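Local coordinates for protein diguanylate cyclase (Xanthomonas campestris pv. campestris, PDB 5H5O) that binds cyclic GMP in its cyclic nucleotide-binding domain and, as the full-length protein, probably makes cyclic di-GMP from two molecules of GTP, at residues G1-M6 and P62-G67; I41-Q46 and R89-A94. All coordinates share one frame; numbering follows the deposited sequence.

How the contacts relate
Both contacts reach the same four-stranded antiparallel sheet of the cyclic nucleotide-binding domain, and their centres lie about 10 Å apart. They meet where strand 39-44 runs beside 62-67: V42 N and E64 O are 2.8 Å apart, a probable backbone hydrogen bond, and P62 CB packs 3.6 Å from V43 O. Strand 39-44 thus has 65-66 of contact 1 on one edge and 88-93 of contact 2 on the other. Contact 1 leads directly to the ligand, since G67 N is hydrogen-bonded to O2' of cyclic GMP. Contact 2 lies one strand further back, with the I41 side chain about 10 Å from the nucleotide.

Contact 1: residues G1-M6 and P62-G67. With PCG (cyclic guanosine monophosphate), chain C.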
loop_
_atom_site.group_PDB
_atom_site.type_symbol
_atom_site.label_atom_id
_atom_site.label_comp_id
_atom_site.label_asym_id
_atom_site.label_seq_id
_atom_site.Cartn_x
_atom_site.Cartn_y
_atom_site.Cartn_z
ATOM N N GLY A 1 -13.981 2.533 -10.524
ATOM C CA GLY A 1 -13.460 3.888 -10.561
ATOM C C GLY A 1 -12.316 4.129 -9.590
ATOM O O GLY A 1 -11.399 3.311 -9.474
ATOM N N LEU A 2 -12.364 5.262 -8.895
ATOM C CA LEU A 2 -11.336 5.604 -7.912
ATOM C C LEU A 2 -11.959 5.988 -6.566
ATOM O O LEU A 2 -11.384 6.756 -5.791
ATOM C CB LEU A 2 -10.426 6.720 -8.438
ATOM C CG LEU A 2 -8.970 6.677 -7.963
ATOM C CD1 LEU A 2 -8.371 5.302 -8.231
ATOM C CD2 LEU A 2 -8.140 7.774 -8.626
ATOM N N HIS A 3 -13.150 5.453 -6.306
ATOM C CA HIS A 3 -13.783 5.553 -4.993
ATOM C C HIS A 3 -13.590 4.238 -4.243
ATOM O O HIS A 3 -13.637 3.166 -4.842
ATOM C CB HIS A 3 -15.273 5.889 -5.121
ATOM C CG HIS A 3 -15.542 7.321 -5.467
ATOM N ND1 HIS A 3 -16.738 7.945 -5.179
ATOM C CD2 HIS A 3 -14.771 8.254 -6.077
ATOM C CE1 HIS A 3 -16.691 9.198 -5.595
ATOM N NE2 HIS A 3 -15.508 9.412 -6.144
ATOM N N ALA A 4 -13.377 4.339 -2.935
ATOM C CA ALA A 4 -13.018 3.203 -2.085
ATOM C C ALA A 4 -13.848 1.931 -2.299
ATOM O O ALA A 4 -13.502 1.091 -3.126
ATOM C CB ALA A 4 -13.057 3.626 -0.624
ATOM N N LEU A 5 -14.932 1.796 -1.546
ATOM C CA LEU A 5 -15.783 0.597 -1.577
ATOM C C LEU A 5 -15.122 -0.702 -1.096
ATOM O O LEU A 5 -14.250 -1.280 -1.746
ATOM C CB LEU A 5 -16.491 0.405 -2.926
ATOM C CG LEU A 5 -17.959 0.849 -2.938
ATOM C CD1 LEU A 5 -18.166 2.234 -2.307
ATOM C CD2 LEU A 5 -18.512 0.847 -4.348
HETATM N N MSE A 6 -15.558 -1.133 0.076
HETATM C CA MSE A 6 -15.243 -2.440 0.594
HETATM C C MSE A 6 -16.084 -3.455 -0.169
HETATM O O MSE A 6 -17.081 -3.083 -0.809
HETATM C CB MSE A 6 -15.611 -2.495 2.078
HETATM C CG MSE A 6 -15.223 -1.254 2.855
HETATM SE SE MSE A 6 -13.334 -1.222 3.090
HETATM C CE MSE A 6 -13.126 -2.764 4.262
ATOM N N PRO A 62 -21.470 5.855 1.813
ATOM C CA PRO A 62 -21.571 4.496 2.359
ATOM C C PRO A 62 -20.681 3.467 1.660
ATOM O O PRO A 62 -20.633 3.407 0.436
ATOM C CB PRO A 62 -23.050 4.168 2.152
ATOM C CG PRO A 62 -23.738 5.524 2.358
ATOM C CD PRO A 62 -22.785 6.540 1.779
ATOM N N GLY A 63 -19.971 2.661 2.437
ATOM C CA GLY A 63 -19.088 1.669 1.842
ATOM C C GLY A 63 -17.680 2.157 1.512
ATOM O O GLY A 63 -16.799 1.349 1.169
ATOM N N GLU A 64 -17.443 3.464 1.617
ATOM C CA GLU A 64 -16.094 3.984 1.392
ATOM C C GLU A 64 -15.280 4.022 2.683
ATOM O O GLU A 64 -15.824 4.266 3.766
ATOM C CB GLU A 64 -16.133 5.361 0.722
ATOM C CG GLU A 64 -16.528 5.321 -0.755
ATOM C CD GLU A 64 -16.729 6.716 -1.343
ATOM O OE1 GLU A 64 -15.722 7.360 -1.699
ATOM O OE2 GLU A 64 -17.892 7.175 -1.436
ATOM N N PHE A 65 -13.979 3.782 2.560
ATOM C CA PHE A 65 -13.099 3.697 3.719
ATOM C C PHE A 65 -12.001 4.743 3.683
ATOM O O PHE A 65 -11.670 5.269 2.629
ATOM C CB PHE A 65 -12.492 2.300 3.820
ATOM C CG PHE A 65 -11.480 2.002 2.753
ATOM C CD1 PHE A 65 -10.134 2.313 2.943
ATOM C CD2 PHE A 65 -11.861 1.391 1.570
ATOM C CE1 PHE A 65 -9.192 2.036 1.962
ATOM C CE2 PHE A 65 -10.918 1.097 0.588
ATOM C CZ PHE A 65 -9.579 1.427 0.788
ATOM N N PHE A 66 -11.462 5.064 4.847
ATOM C CA PHE A 66 -10.422 6.085 4.944
ATOM C C PHE A 66 -9.720 5.924 6.266
ATOM O O PHE A 66 -10.259 5.308 7.184
ATOM C CB PHE A 66 -11.017 7.495 4.839
ATOM C CG PHE A 66 -12.032 7.831 5.921
ATOM C CD1 PHE A 66 -11.664 8.565 7.042
ATOM C CD2 PHE A 66 -13.355 7.445 5.796
ATOM C CE1 PHE A 66 -12.602 8.905 8.028
ATOM C CE2 PHE A 66 -14.303 7.777 6.782
ATOM C CZ PHE A 66 -13.934 8.507 7.886
ATOM N N GLY A 67 -8.518 6.481 6.371
ATOM C CA GLY A 67 -7.775 6.401 7.612
ATOM C C GLY A 67 -6.884 5.181 7.740
ATOM O O GLY A 67 -6.260 4.983 8.788
HETATM P PA PCG C . -5.277 9.229 6.947
HETATM O O1A PCG C . -5.489 8.363 8.143
HETATM O O2A PCG C . -4.064 9.945 6.443
HETATM O "O5'" PCG C . -6.298 10.013 7.168
HETATM C "C5'" PCG C . -6.667 10.872 6.085
HETATM C "C4'" PCG C . -7.073 9.908 5.002
HETATM O "O4'" PCG C . -7.477 10.357 3.733
HETATM C "C3'" PCG C . -5.995 8.908 4.719
HETATM O "O3'" PCG C . -5.638 8.231 5.954
HETATM C "C2'" PCG C . -6.652 8.128 3.614
HETATM O "O2'" PCG C . -7.417 6.985 4.004
HETATM C "C1'" PCG C . -7.597 9.159 2.976
HETATM N N9 PCG C . -7.411 9.791 1.627
HETATM C C8 PCG C . -8.375 9.918 0.708
HETATM N N7 PCG C . -7.922 10.518 -0.407
HETATM C C5 PCG C . -6.644 10.794 -0.226
HETATM C C6 PCG C . -5.561 11.427 -1.023
HETATM O O6 PCG C . -5.807 11.839 -2.162
HETATM N N1 PCG C . -4.317 11.534 -0.478
HETATM C C2 PCG C . -4.036 11.085 0.768
HETATM N N2 PCG C . -2.783 11.221 1.252
HETATM N N3 PCG C . -4.994 10.486 1.569
HETATM C C4 PCG C . -6.283 10.320 1.123
#
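The N-terminal arm packs across the segment that leads into the phosphate-binding cassette of the cyclic nucleotide-binding domain, A4 to M6 lying over G63 to F65. A backbone bond ties them: M6 N donates to G63 O at 3.0 Å, with an N-H...O angle of 152°. The same oxygen also takes a C-H...O contact from L5 CA, likewise at 3.0 Å. G63 adopts a positive phi that glycine takes readily, and L5 CD1 lies 3.8 Å from G63 O.

Beyond this bond, F65 carries much of the packing. Its CG lies between the backbone N and the carbonyl carbon (chi1 70°), and ring atom CD2 is touched both by A4 CB and by SE of selenomethionine M6, each at 3.4 Å. The M6 and F65 side chains cross at about a right angle, and SE sits obliquely to the ring, 4.3 Å from its centroid, in a Met-aromatic contact. F65 also packs edge-to-face with F112 of helix 106-121 and touches R119, a residue of the cyclic GMP site.

E64 runs out in an extended chain past A4 CB and L5 CD1. Its carboxylate comes obliquely to the poorly ordered H3 ring, the planes 18° apart and OE1 3.7 Å from ND1, while OE2 is hydrogen-bonded to G61 N.

One residue beyond F66, G67 N gives a 2.7 Å hydrogen bond to O2' of cyclic GMP, just before helix 68-72. Strand, glycine and short helix, with E68 and R78 also gripping the ligand, are the hallmark of the phosphate-binding cassette.

Contact 2: residues I41-Q46 and R89-A94; sequences IVVTGQ and RLIELA
I41 and I91 pair their backbones in both directions: I41 N donates to I91 O at 2.8 Å, and I91 N returns a bond to I41 O at 2.7 Å. V42 and L90 form the next, non-hydrogen-bonded pair, V42 CG2 resting obliquely against L90 CD2. V42 instead bonds its backbone to G63 and E64, and L90 to R21 of strand 19-23.

The register then slips by one residue. V43 and T44 both face R89 in a classic beta bulge, and R89 O satisfies two donors, V43 N at 2.9 Å and T44 N at 3.2 Å, which arrive from the same face of its carbonyl plane. R89 N closes the pair on T44 O at 3.0 Å, from 44° out of that carbonyl plane.

The I41 and I91 side chains lie side by side and point the same way, toward helix 8-17. V43 CG1 presses on I91 CD1 at 3.6 Å, the two side chains crossing at about a right angle. T44 CG2 packs against CB and CD of R89, whose extended chain carries the guanidinium away toward a weak, long ion pair with E22. The E92 carboxylate makes a salt bridge to R21.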
loop_
_atom_site.group_PDB
_atom_site.type_symbol
_atom_site.label_atom_id
_atom_site.label_comp_id
_atom_site.label_asym_id
_atom_site.label_seq_id
_atom_site.Cartn_x
_atom_site.Cartn_y
_atom_site.Cartn_z
ATOM N N ILE A 41 -14.848 3.014 8.120
ATOM C CA ILE A 41 -15.689 2.801 6.946
ATOM C C ILE A 41 -17.046 3.504 7.112
ATOM O O ILE A 41 -17.748 3.312 8.122
ATOM C CB ILE A 41 -15.900 1.294 6.649
ATOM C CG1 ILE A 41 -14.552 0.549 6.598
ATOM C CG2 ILE A 41 -16.667 1.129 5.364
ATOM C CD1 ILE A 41 -14.629 -0.933 6.986
ATOM N N VAL A 42 -17.406 4.329 6.135
ATOM C CA VAL A 42 -18.730 4.949 6.125
ATOM C C VAL A 42 -19.804 3.891 5.831
ATOM O O VAL A 42 -19.713 3.162 4.839
ATOM C CB VAL A 42 -18.831 6.059 5.053
ATOM C CG1 VAL A 42 -20.152 6.854 5.194
ATOM C CG2 VAL A 42 -17.611 7.008 5.119
ATOM N N VAL A 43 -20.828 3.795 6.676
ATOM C CA VAL A 43 -21.971 2.946 6.304
ATOM C C VAL A 43 -23.277 3.730 6.122
ATOM O O VAL A 43 -24.182 3.271 5.446
ATOM C CB VAL A 43 -22.178 1.750 7.248
ATOM C CG1 VAL A 43 -20.877 0.907 7.356
ATOM C CG2 VAL A 43 -22.663 2.207 8.605
ATOM N N THR A 44 -23.371 4.910 6.723
ATOM C CA THR A 44 -24.469 5.810 6.425
ATOM C C THR A 44 -23.940 7.224 6.402
ATOM O O THR A 44 -22.992 7.536 7.118
ATOM C CB THR A 44 -25.597 5.757 7.491
ATOM O OG1 THR A 44 -25.319 6.694 8.529
ATOM C CG2 THR A 44 -25.722 4.387 8.111
ATOM N N GLY A 45 -24.549 8.074 5.578
ATOM C CA GLY A 45 -24.234 9.490 5.568
ATOM C C GLY A 45 -23.032 9.795 4.689
ATOM O O GLY A 45 -22.847 9.190 3.631
ATOM N N GLN A 46 -22.205 10.739 5.131
ATOM C CA GLN A 46 -21.088 11.179 4.303
ATOM C C GLN A 46 -19.991 11.850 5.117
ATOM O O GLN A 46 -20.262 12.706 5.958
ATOM C CB GLN A 46 -21.591 12.108 3.197
ATOM C CG GLN A 46 -20.504 12.800 2.378
ATOM C CD GLN A 46 -21.107 13.783 1.395
ATOM O OE1 GLN A 46 -21.881 13.392 0.514
ATOM N NE2 GLN A 46 -20.786 15.070 1.556
ATOM N N ARG A 89 -22.917 7.285 10.122
ATOM C CA ARG A 89 -22.538 6.147 10.948
ATOM C C ARG A 89 -21.340 5.494 10.294
ATOM O O ARG A 89 -21.270 5.402 9.065
ATOM C CB ARG A 89 -23.677 5.138 11.076
ATOM C CG ARG A 89 -24.857 5.594 11.901
ATOM C CD ARG A 89 -25.950 4.554 11.815
ATOM N NE ARG A 89 -26.832 4.597 12.966
ATOM C CZ ARG A 89 -27.934 3.866 13.083
ATOM N NH1 ARG A 89 -28.277 3.037 12.107
ATOM N NH2 ARG A 89 -28.688 3.973 14.170
ATOM N N LEU A 90 -20.412 5.034 11.128
ATOM C CA LEU A 90 -19.128 4.531 10.673
ATOM C C LEU A 90 -18.802 3.211 11.330
ATOM O O LEU A 90 -19.185 2.969 12.478
ATOM C CB LEU A 90 -18.023 5.518 11.044
ATOM C CG LEU A 90 -18.153 6.993 10.664
ATOM C CD1 LEU A 90 -16.961 7.778 11.172
ATOM C CD2 LEU A 90 -18.255 7.153 9.170
ATOM N N ILE A 91 -18.083 2.359 10.605
ATOM C CA ILE A 91 -17.336 1.283 11.255
ATOM C C ILE A 91 -15.983 1.850 11.675
ATOM O O ILE A 91 -15.258 2.432 10.862
ATOM C CB ILE A 91 -17.093 0.094 10.317
ATOM C CG1 ILE A 91 -18.427 -0.563 9.934
ATOM C CG2 ILE A 91 -16.125 -0.928 10.968
ATOM C CD1 ILE A 91 -18.340 -1.315 8.620
ATOM N N GLU A 92 -15.660 1.707 12.952
ATOM C CA GLU A 92 -14.361 2.115 13.464
ATOM C C GLU A 92 -13.515 0.876 13.759
ATOM O O GLU A 92 -13.902 0.024 14.557
ATOM C CB GLU A 92 -14.542 2.962 14.711
ATOM C CG GLU A 92 -13.263 3.397 15.403
ATOM C CD GLU A 92 -13.552 4.215 16.652
ATOM O OE1 GLU A 92 -14.148 5.304 16.538
ATOM O OE2 GLU A 92 -13.190 3.760 17.750
ATOM N N LEU A 93 -12.358 0.787 13.107
ATOM C CA LEU A 93 -11.478 -0.368 13.237
ATOM C C LEU A 93 -10.141 0.044 13.862
ATOM O O LEU A 93 -9.362 0.776 13.258
ATOM C CB LEU A 93 -11.267 -0.970 11.854
ATOM C CG LEU A 93 -10.966 -2.447 11.571
ATOM C CD1 LEU A 93 -9.507 -2.663 11.470
ATOM C CD2 LEU A 93 -11.618 -3.444 12.544
ATOM N N ALA A 94 -9.893 -0.421 15.082
ATOM C CA ALA A 94 -8.691 -0.057 15.817
ATOM C C ALA A 94 -7.507 -0.946 15.459
ATOM O O ALA A 94 -7.665 -2.035 14.903
ATOM C CB ALA A 94 -8.953 -0.096 17.335
#